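Local coordinates for protein digeranylgeranylglycerophospholipid reductase (Sulfolobus acidocaldarius, PDB 4OPC) that uses FAD to hydrogenate the double bonds of the geranylgeranyl chains of archaeal phospholipids, giving the saturated archaeols of the membrane, at residues W40-G44 with N103-K108; A346-F351 with S416-K421; I420-Y424 with W437-V441. All coordinates share one frame; numbering follows the deposited sequence.

Contact 1. Residues W40-G44 with N103-K108; sequences WNRIG and NQRVLK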
loop_
_atom_site.group_PDB
_atom_site.type_symbol
_atom_site.label_atom_id
_atom_site.label_comp_id
_atom_site.label_asym_id
_atom_site.label_seq_id
_atom_site.Cartn_x
_atom_site.Cartn_y
_atom_site.Cartn_z
ATOM N N TRP A 40 -18.498 1.355 -13.734
ATOM C CA TRP A 40 -17.980 2.698 -13.523
ATOM C C TRP A 40 -18.261 3.280 -12.138
ATOM O O TRP A 40 -17.338 3.738 -11.465
ATOM C CB TRP A 40 -18.553 3.639 -14.581
ATOM C CG TRP A 40 -17.594 3.992 -15.674
ATOM C CD1 TRP A 40 -17.624 3.562 -16.977
ATOM C CD2 TRP A 40 -16.470 4.873 -15.569
ATOM N NE1 TRP A 40 -16.587 4.126 -17.685
ATOM C CE2 TRP A 40 -15.859 4.928 -16.837
ATOM C CE3 TRP A 40 -15.930 5.631 -14.525
ATOM C CZ2 TRP A 40 -14.732 5.714 -17.088
ATOM C CZ3 TRP A 40 -14.809 6.399 -14.774
ATOM C CH2 TRP A 40 -14.224 6.438 -16.042
ATOM N N ASN A 41 -19.516 3.270 -11.702
ATOM C CA ASN A 41 -19.842 3.956 -10.452
ATOM C C ASN A 41 -19.338 3.263 -9.192
ATOM O O ASN A 41 -19.461 3.802 -8.094
ATOM C CB ASN A 41 -21.333 4.277 -10.348
ATOM C CG ASN A 41 -22.203 3.060 -10.446
ATOM O OD1 ASN A 41 -21.745 1.935 -10.267
ATOM N ND2 ASN A 41 -23.487 3.276 -10.746
ATOM N N ARG A 42 -18.745 2.084 -9.345
ATOM C CA ARG A 42 -18.145 1.395 -8.208
ATOM C C ARG A 42 -16.629 1.390 -8.257
ATOM O O ARG A 42 -15.982 0.981 -7.299
ATOM C CB ARG A 42 -18.657 -0.037 -8.111
ATOM C CG ARG A 42 -20.134 -0.131 -7.810
ATOM C CD ARG A 42 -20.534 -1.552 -7.484
ATOM N NE ARG A 42 -19.977 -1.949 -6.199
ATOM C CZ ARG A 42 -20.679 -2.026 -5.077
ATOM N NH1 ARG A 42 -21.979 -1.758 -5.084
ATOM N NH2 ARG A 42 -20.081 -2.383 -3.951
ATOM N N ILE A 43 -16.041 1.841 -9.356
ATOM C CA ILE A 43 -14.586 1.837 -9.443
ATOM C C ILE A 43 -14.000 2.705 -8.336
ATOM O O ILE A 43 -14.439 3.838 -8.113
ATOM C CB ILE A 43 -14.064 2.279 -10.824
ATOM C CG1 ILE A 43 -14.522 1.284 -11.890
ATOM C CG2 ILE A 43 -12.531 2.345 -10.813
ATOM C CD1 ILE A 43 -14.271 1.739 -13.327
ATOM N N GLY A 44 -13.055 2.132 -7.604
ATOM C CA GLY A 44 -12.407 2.828 -6.510
ATOM C C GLY A 44 -12.993 2.540 -5.137
ATOM O O GLY A 44 -12.527 3.109 -4.147
ATOM N N ASN A 103 -11.266 8.784 -7.417
ATOM C CA ASN A 103 -10.754 7.789 -8.355
ATOM C C ASN A 103 -11.480 7.888 -9.703
ATOM O O ASN A 103 -10.843 7.868 -10.768
ATOM C CB ASN A 103 -10.951 6.406 -7.712
ATOM C CG ASN A 103 -10.078 5.316 -8.302
ATOM O OD1 ASN A 103 -9.725 4.374 -7.590
ATOM N ND2 ASN A 103 -9.754 5.399 -9.588
ATOM N N GLN A 104 -12.803 8.008 -9.664
ATOM C CA GLN A 104 -13.574 8.110 -10.898
ATOM C C GLN A 104 -13.275 9.400 -11.646
ATOM O O GLN A 104 -13.270 9.419 -12.885
ATOM C CB GLN A 104 -15.071 7.943 -10.619
ATOM C CG GLN A 104 -15.430 6.492 -10.261
ATOM C CD GLN A 104 -16.759 6.350 -9.554
ATOM O OE1 GLN A 104 -17.722 7.063 -9.851
ATOM N NE2 GLN A 104 -16.823 5.417 -8.607
ATOM N N ARG A 105 -13.033 10.486 -10.917
ATOM C CA ARG A 105 -12.707 11.749 -11.573
ATOM C C ARG A 105 -11.351 11.667 -12.272
ATOM O O ARG A 105 -11.200 12.150 -13.397
ATOM C CB ARG A 105 -12.737 12.919 -10.584
ATOM C CG ARG A 105 -12.297 14.259 -11.184
ATOM C CD ARG A 105 -11.661 15.107 -10.082
ATOM N NE ARG A 105 -10.709 16.081 -10.587
ATOM C CZ ARG A 105 -9.891 16.775 -9.809
ATOM N NH1 ARG A 105 -9.915 16.591 -8.490
ATOM N NH2 ARG A 105 -9.049 17.647 -10.345
ATOM N N VAL A 106 -10.370 11.059 -11.618
ATOM C CA VAL A 106 -9.071 10.828 -12.247
ATOM C C VAL A 106 -9.248 10.042 -13.540
ATOM O O VAL A 106 -8.709 10.414 -14.576
ATOM C CB VAL A 106 -8.100 10.096 -11.304
ATOM C CG1 VAL A 106 -6.815 9.716 -12.024
ATOM C CG2 VAL A 106 -7.792 10.971 -10.090
ATOM N N LEU A 107 -10.048 8.980 -13.490
ATOM C CA LEU A 107 -10.293 8.174 -14.683
ATOM C C LEU A 107 -11.012 8.953 -15.775
ATOM O O LEU A 107 -10.648 8.850 -16.943
ATOM C CB LEU A 107 -11.085 6.925 -14.329
ATOM C CG LEU A 107 -10.308 5.877 -13.547
ATOM C CD1 LEU A 107 -11.284 4.828 -13.045
ATOM C CD2 LEU A 107 -9.250 5.258 -14.429
ATOM N N LYS A 108 -12.025 9.732 -15.409
ATOM C CA LYS A 108 -12.760 10.508 -16.404
ATOM C C LYS A 108 -11.858 11.551 -17.057
ATOM O O LYS A 108 -11.966 11.810 -18.256
ATOM C CB LYS A 108 -14.001 11.143 -15.783
ATOM C CG LYS A 108 -15.093 10.116 -15.477
ATOM C CD LYS A 108 -16.308 10.736 -14.806
ATOM C CE LYS A 108 -17.255 9.655 -14.300
ATOM N NZ LYS A 108 -18.305 10.203 -13.392
HETATM O O HOH W 1 -9.803 3.797 -4.865
#
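Gln104 reaches across with its side-chain amide and bonds the backbone of Ile43. Gln104 NE2 lies 2.9 Å from Ile43 O, with an N-H...O angle of 176°, and it meets a lone pair in the carbonyl plane while the oxygen lies in the plane of the amide. CG of Gln104 is anti to its own carbonyl carbon (chi1 -72°) and the chain is extended beyond it, which brings the amide off the helix and in among the carbonyls of Trp40, Asn41 and Ile43. Gln104 CD comes within 3.3 Å of Trp40 O, which accepts the backbone N-H of Ile43.

A second polar link is water-mediated. One water sits 2.9 Å from Gly44 O and 2.8 Å from Asn103 OD1; it can donate to both, though other acceptors nearby compete for its protons. Asn103 OD1 also lies 3.3 Å from Gly44 CA, where the glycine backbone passes close to the helix. Asn103 ND2 is held by Gly14 O, in a sequence that fits the Rossmann-type GxGxxG pattern, and the Asn103 side chain touches the FAD-binding Phe16, so helix 99-112 probably packs against the dinucleotide-binding turn. Ile43 in turn packs on Asp36, another FAD-binding residue.

The apolar contacts centre on Leu107. Its CD1 meets Ile43 CG2 at 3.6 Å, the two side chains crossing at about a right angle, whereas its CB lies 3.6 Å from Trp40 CH2. The aliphatic chain of Lys108 passes the same corner of the indole, and strand 116-118 adds Ile117 against both Trp40 and Leu107.

Contact 2. Residues A346-F351 with S416-K421; sequences ASLDIF and SMKKIK
Ile420 presses its CG2 methyl against the backbone of the facing helix, 3.6 Å from Ser347 CA and equally near Ala346 O. CG1 of Ile420 is anti to the backbone N (chi1 -157°), which leaves CG2 between that N and the carbonyl carbon and carries CD1 to 4.1 Å from Ala346 CB. The small side chains of Ala346 and Ser347 are consistent with this close approach: Ser347 CA and Met417 CA are 4.6 Å apart, and the short axes of the two segments come within 8.2 Å, running roughly antiparallel at 153°.

Met417 fills the rest of the tight part. Its extended chain lays SD beside Phe351, and the bend at chi3 (63°) swings CE back toward Ser347. SD is 3.7 Å from Phe351 CB and 4.6 Å from the ring centroid, an oblique Met-aromatic contact. Phe351 also packs on Val413, and its side chain is about 5 Å from the bound phospholipid, so this end of the contact lies close to the bound lipid. Ile350 slides past Met417 in the opposite direction, with its CG2 3.7 Å from Met417 CG, but Ile350 has two modelled positions and this detail is doubtful.

Packing is looser at the margins, where the partly exposed Ser416 and Lys421 lie. Ser416 offers little more than its CB to Ile350. Lys421 lays its CD beside Ser347 CB, then leads away and pairs its NZ with Asp385.

The polar ends are served elsewhere, the hydroxyl of Ser347, in one of its two modelled conformers, by Gly384 O and the ammonium of Lys421 by Asp385. What joins the two helices is accordingly close van der Waals fit, supplemented by one sulfur-aromatic contact, rather than polar pairing.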
loop_
_atom_site.group_PDB
_atom_site.type_symbol
_atom_site.label_atom_id
_atom_site.label_comp_id
_atom_site.label_asym_id
_atom_site.label_seq_id
_atom_site.Cartn_x
_atom_site.Cartn_y
_atom_site.Cartn_z
ATOM N N ALA A 346 11.355 -1.495 2.397
ATOM C CA ALA A 346 12.137 -2.654 2.813
ATOM C C ALA A 346 12.597 -2.508 4.260
ATOM O O ALA A 346 12.511 -3.445 5.055
ATOM C CB ALA A 346 13.337 -2.844 1.898
ATOM N N SER A 347 13.105 -1.330 4.604
ATOM C CA SER A 347 13.491 -1.024 5.973
ATOM C C SER A 347 12.309 -1.200 6.925
ATOM O O SER A 347 12.439 -1.766 8.021
ATOM C CB SER A 347 13.996 0.417 6.040
ATOM O OG SER A 347 14.382 0.770 7.355
ATOM N N LEU A 348 11.150 -0.709 6.509
ATOM C CA LEU A 348 9.958 -0.780 7.346
ATOM C C LEU A 348 9.394 -2.194 7.447
ATOM O O LEU A 348 8.696 -2.506 8.409
ATOM C CB LEU A 348 8.911 0.217 6.860
ATOM C CG LEU A 348 9.339 1.667 7.076
ATOM C CD1 LEU A 348 8.289 2.586 6.479
ATOM C CD2 LEU A 348 9.572 1.982 8.562
ATOM N N ASP A 349 9.711 -3.054 6.481
ATOM C CA ASP A 349 9.315 -4.466 6.530
ATOM C C ASP A 349 9.996 -5.112 7.753
ATOM O O ASP A 349 9.375 -5.858 8.511
ATOM C CB ASP A 349 9.695 -5.122 5.183
ATOM C CG ASP A 349 9.110 -6.515 4.968
ATOM O OD1 ASP A 349 8.578 -7.142 5.913
ATOM O OD2 ASP A 349 9.231 -7.001 3.825
ATOM N N ILE A 350 11.267 -4.788 7.978
ATOM C CA ILE A 350 11.997 -5.229 9.170
ATOM C C ILE A 350 11.363 -4.653 10.436
ATOM O O ILE A 350 11.081 -5.371 11.406
ATOM C CB ILE A 350 13.479 -4.776 9.112
ATOM C CG1 ILE A 350 14.231 -5.522 8.008
ATOM C CG2 ILE A 350 14.164 -4.995 10.443
ATOM C CD1 ILE A 350 14.438 -6.999 8.280
ATOM N N PHE A 351 11.131 -3.343 10.437
ATOM C CA PHE A 351 10.609 -2.672 11.620
ATOM C C PHE A 351 9.231 -3.215 12.011
ATOM O O PHE A 351 8.980 -3.486 13.192
ATOM C CB PHE A 351 10.611 -1.151 11.393
ATOM C CG PHE A 351 10.391 -0.334 12.635
ATOM C CD1 PHE A 351 11.058 -0.619 13.817
ATOM C CD2 PHE A 351 9.554 0.763 12.601
ATOM C CE1 PHE A 351 10.850 0.153 14.952
ATOM C CE2 PHE A 351 9.351 1.536 13.735
ATOM C CZ PHE A 351 10.016 1.231 14.905
ATOM N N SER A 416 19.614 -3.994 11.351
ATOM C CA SER A 416 19.035 -4.753 10.244
ATOM C C SER A 416 18.319 -3.831 9.258
ATOM O O SER A 416 18.387 -4.042 8.041
ATOM C CB SER A 416 18.072 -5.830 10.757
ATOM O OG SER A 416 18.791 -6.858 11.421
ATOM N N MET A 417 17.622 -2.817 9.774
ATOM C CA MET A 417 16.992 -1.815 8.914
ATOM C C MET A 417 17.994 -1.105 8.014
ATOM O O MET A 417 17.771 -0.977 6.810
ATOM C CB MET A 417 16.210 -0.791 9.739
ATOM C CG MET A 417 14.993 -1.381 10.458
ATOM S SD MET A 417 14.224 -0.253 11.635
ATOM C CE MET A 417 13.676 1.068 10.560
ATOM N N LYS A 418 19.091 -0.646 8.599
ATOM C CA LYS A 418 20.136 0.017 7.838
ATOM C C LYS A 418 20.702 -0.921 6.777
ATOM O O LYS A 418 20.907 -0.521 5.632
ATOM C CB LYS A 418 21.241 0.497 8.788
ATOM C CG LYS A 418 22.424 1.169 8.106
ATOM C CD LYS A 418 23.368 1.769 9.145
ATOM C CE LYS A 418 24.654 2.276 8.506
ATOM N NZ LYS A 418 24.380 3.184 7.357
ATOM N N LYS A 419 20.919 -2.177 7.156
ATOM C CA LYS A 419 21.472 -3.173 6.246
ATOM C C LYS A 419 20.567 -3.426 5.040
ATOM O O LYS A 419 21.031 -3.454 3.897
ATOM C CB LYS A 419 21.728 -4.492 6.977
ATOM C CG LYS A 419 22.256 -5.580 6.064
ATOM C CD LYS A 419 22.993 -6.664 6.824
ATOM C CE LYS A 419 23.709 -7.603 5.857
ATOM N NZ LYS A 419 24.463 -8.675 6.562
ATOM N N ILE A 420 19.281 -3.626 5.284
ATOM C CA ILE A 420 18.375 -3.863 4.173
ATOM C C ILE A 420 18.215 -2.595 3.323
ATOM O O ILE A 420 18.147 -2.679 2.098
ATOM C CB ILE A 420 17.034 -4.485 4.634
ATOM C CG1 ILE A 420 16.361 -5.236 3.483
ATOM C CG2 ILE A 420 16.114 -3.434 5.234
ATOM C CD1 ILE A 420 15.116 -5.999 3.906
ATOM N N LYS A 421 18.221 -1.423 3.955
ATOM C CA LYS A 421 18.082 -0.180 3.201
ATOM C C LYS A 421 19.243 -0.036 2.225
ATOM O O LYS A 421 19.043 0.311 1.056
ATOM C CB LYS A 421 18.013 1.037 4.122
ATOM C CG LYS A 421 17.596 2.320 3.407
ATOM C CD LYS A 421 16.247 2.817 3.893
ATOM C CE LYS A 421 15.924 4.187 3.333
ATOM N NZ LYS A 421 16.883 5.218 3.806
#

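Contact 3. Residues I420-Y424 with W437-V441; sequences IKELY and WRREV
Trp437 donates its indole N-H to the backbone of the facing helix: NE1 lies 2.9 Å from Leu423 O, with an N-H...O angle of 167°. The oxygen lies close to the indole plane, but the donor approaches from above the carbonyl plane and not along a lone pair.

Aromatic contact follows from the same placement. With CG of Trp437 anti to its backbone N (chi1 174°), the indole reaches toward the facing helix and turns the edge of its six-membered ring onto the face of Tyr424. CZ2 stands over the centre of the phenol ring, and CH2 is 3.6 Å from Tyr424 CZ. The centroids are 4.9 Å apart and the planes meet at 69°, a T-shaped pair.

Among the apolar contacts, Val441 CG2 lies 4.0 Å from Leu423 CD1 and also approaches Tyr424 CE1, while CG1 meets Ile420 CD1 at 4.1 Å. The Leu423 CD2 methyl touches the side chain of the exposed Glu440, 3.8 Å from Glu440 OE2.

The two segments are nearly antiparallel and belong to a helical hairpin of 410-425 and 434-452. Tyr427 and Pro428, in its connecting loop, also touch Trp437, and Tyr424 rests on Ala343 of helix 332-357.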
loop_
_atom_site.group_PDB
_atom_site.type_symbol
_atom_site.label_atom_id
_atom_site.label_comp_id
_atom_site.label_asym_id
_atom_site.label_seq_id
_atom_site.Cartn_x
_atom_site.Cartn_y
_atom_site.Cartn_z
ATOM N N ILE A 420 19.281 -3.626 5.284
ATOM C CA ILE A 420 18.375 -3.863 4.173
ATOM C C ILE A 420 18.215 -2.595 3.323
ATOM O O ILE A 420 18.147 -2.679 2.098
ATOM C CB ILE A 420 17.034 -4.485 4.634
ATOM C CG1 ILE A 420 16.361 -5.236 3.483
ATOM C CG2 ILE A 420 16.114 -3.434 5.234
ATOM C CD1 ILE A 420 15.116 -5.999 3.906
ATOM N N LYS A 421 18.221 -1.423 3.955
ATOM C CA LYS A 421 18.082 -0.180 3.201
ATOM C C LYS A 421 19.243 -0.036 2.225
ATOM O O LYS A 421 19.043 0.311 1.056
ATOM C CB LYS A 421 18.013 1.037 4.122
ATOM C CG LYS A 421 17.596 2.320 3.407
ATOM C CD LYS A 421 16.247 2.817 3.893
ATOM C CE LYS A 421 15.924 4.187 3.333
ATOM N NZ LYS A 421 16.883 5.218 3.806
ATOM N N GLU A 422 20.445 -0.343 2.704
ATOM C CA GLU A 422 21.648 -0.308 1.876
ATOM C C GLU A 422 21.584 -1.294 0.706
ATOM O O GLU A 422 22.018 -0.969 -0.396
ATOM C CB GLU A 422 22.896 -0.553 2.725
ATOM C CG GLU A 422 23.200 0.582 3.686
ATOM C CD GLU A 422 24.377 0.283 4.596
ATOM O OE1 GLU A 422 24.900 -0.852 4.544
ATOM O OE2 GLU A 422 24.779 1.184 5.364
ATOM N N LEU A 423 21.058 -2.493 0.945
ATOM C CA LEU A 423 20.874 -3.450 -0.137
ATOM C C LEU A 423 19.952 -2.866 -1.198
ATOM O O LEU A 423 20.195 -3.026 -2.394
ATOM C CB LEU A 423 20.292 -4.774 0.367
ATOM C CG LEU A 423 21.289 -5.821 0.859
ATOM C CD1 LEU A 423 20.550 -6.998 1.457
ATOM C CD2 LEU A 423 22.173 -6.279 -0.292
ATOM N N TYR A 424 18.881 -2.207 -0.760
ATOM C CA TYR A 424 17.951 -1.598 -1.706
ATOM C C TYR A 424 18.522 -0.381 -2.420
ATOM O O TYR A 424 18.203 -0.154 -3.589
ATOM C CB TYR A 424 16.599 -1.300 -1.043
ATOM C CG TYR A 424 15.726 -2.519 -1.022
ATOM C CD1 TYR A 424 16.024 -3.599 -0.192
ATOM C CD2 TYR A 424 14.632 -2.623 -1.873
ATOM C CE1 TYR A 424 15.240 -4.724 -0.185
ATOM C CE2 TYR A 424 13.834 -3.751 -1.874
ATOM C CZ TYR A 424 14.142 -4.801 -1.026
ATOM O OH TYR A 424 13.354 -5.928 -1.033
ATOM N N TRP A 437 20.998 -10.781 -5.782
ATOM C CA TRP A 437 20.555 -9.716 -4.890
ATOM C C TRP A 437 19.369 -10.172 -4.040
ATOM O O TRP A 437 19.358 -9.969 -2.816
ATOM C CB TRP A 437 20.207 -8.474 -5.707
ATOM C CG TRP A 437 19.595 -7.360 -4.915
ATOM C CD1 TRP A 437 20.257 -6.380 -4.224
ATOM C CD2 TRP A 437 18.202 -7.106 -4.738
ATOM N NE1 TRP A 437 19.349 -5.528 -3.638
ATOM C CE2 TRP A 437 18.083 -5.954 -3.933
ATOM C CE3 TRP A 437 17.041 -7.728 -5.201
ATOM C CZ2 TRP A 437 16.847 -5.421 -3.564
ATOM C CZ3 TRP A 437 15.816 -7.202 -4.833
ATOM C CH2 TRP A 437 15.729 -6.061 -4.023
ATOM N N ARG A 438 18.382 -10.797 -4.682
ATOM C CA ARG A 438 17.220 -11.326 -3.977
ATOM C C ARG A 438 17.631 -12.299 -2.865
ATOM O O ARG A 438 17.060 -12.269 -1.770
ATOM C CB ARG A 438 16.267 -12.005 -4.970
ATOM C CG ARG A 438 15.024 -12.631 -4.348
ATOM C CD ARG A 438 14.127 -13.239 -5.432
ATOM N NE ARG A 438 14.837 -14.273 -6.178
ATOM C CZ ARG A 438 14.872 -14.371 -7.505
ATOM N NH1 ARG A 438 14.219 -13.506 -8.274
ATOM N NH2 ARG A 438 15.561 -15.353 -8.070
ATOM N N ARG A 439 18.614 -13.152 -3.139
ATOM C CA ARG A 439 19.062 -14.107 -2.135
ATOM C C ARG A 439 19.708 -13.390 -0.947
ATOM O O ARG A 439 19.532 -13.797 0.198
ATOM C CB ARG A 439 19.989 -15.161 -2.751
ATOM C CG ARG A 439 19.269 -16.078 -3.740
ATOM C CD ARG A 439 20.144 -17.227 -4.226
ATOM N NE ARG A 439 21.177 -16.793 -5.164
ATOM C CZ ARG A 439 21.006 -16.709 -6.480
ATOM N NH1 ARG A 439 19.837 -17.019 -7.022
ATOM N NH2 ARG A 439 22.005 -16.308 -7.256
ATOM N N GLU A 440 20.427 -12.306 -1.217
ATOM C CA GLU A 440 20.979 -11.494 -0.135
ATOM C C GLU A 440 19.876 -10.911 0.745
ATOM O O GLU A 440 19.983 -10.920 1.975
ATOM C CB GLU A 440 21.828 -10.347 -0.681
ATOM C CG GLU A 440 23.153 -10.743 -1.279
ATOM C CD GLU A 440 23.989 -9.526 -1.622
ATOM O OE1 GLU A 440 23.912 -9.054 -2.776
ATOM O OE2 GLU A 440 24.709 -9.033 -0.728
ATOM N N VAL A 441 18.821 -10.400 0.121
ATOM C CA VAL A 441 17.724 -9.805 0.874
ATOM C C VAL A 441 17.010 -10.869 1.699
ATOM O O VAL A 441 16.745 -10.674 2.891
ATOM C CB VAL A 441 16.712 -9.097 -0.055
ATOM C CG1 VAL A 441 15.526 -8.587 0.757
ATOM C CG2 VAL A 441 17.392 -7.951 -0.797
#

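How the contacts relate
From the N terminus, contact 1 is the first to close, joining the loop after strand 32-35 to helix 99-112 and closing a span of 58 residues that includes strands 70-80 and 87-97. Contact 2 opens only much later and closes a mostly helical span of 64 residues between helices 332-357 and 410-425. Contact 3 starts where contact 2 ends, sharing Ile420 and Lys421, and closes the short link of 12 residues to helix 434-452. None nests in or crosses another. Contacts 2 and 3 have centres 9 Å apart and touch at Ala346 CB and Tyr424 CE1, 3.4 Å apart, bringing helices 332-357, 410-425 and 434-452 together; contact 1 lies across the chain's centre, about 35 Å from contact 2 between centres.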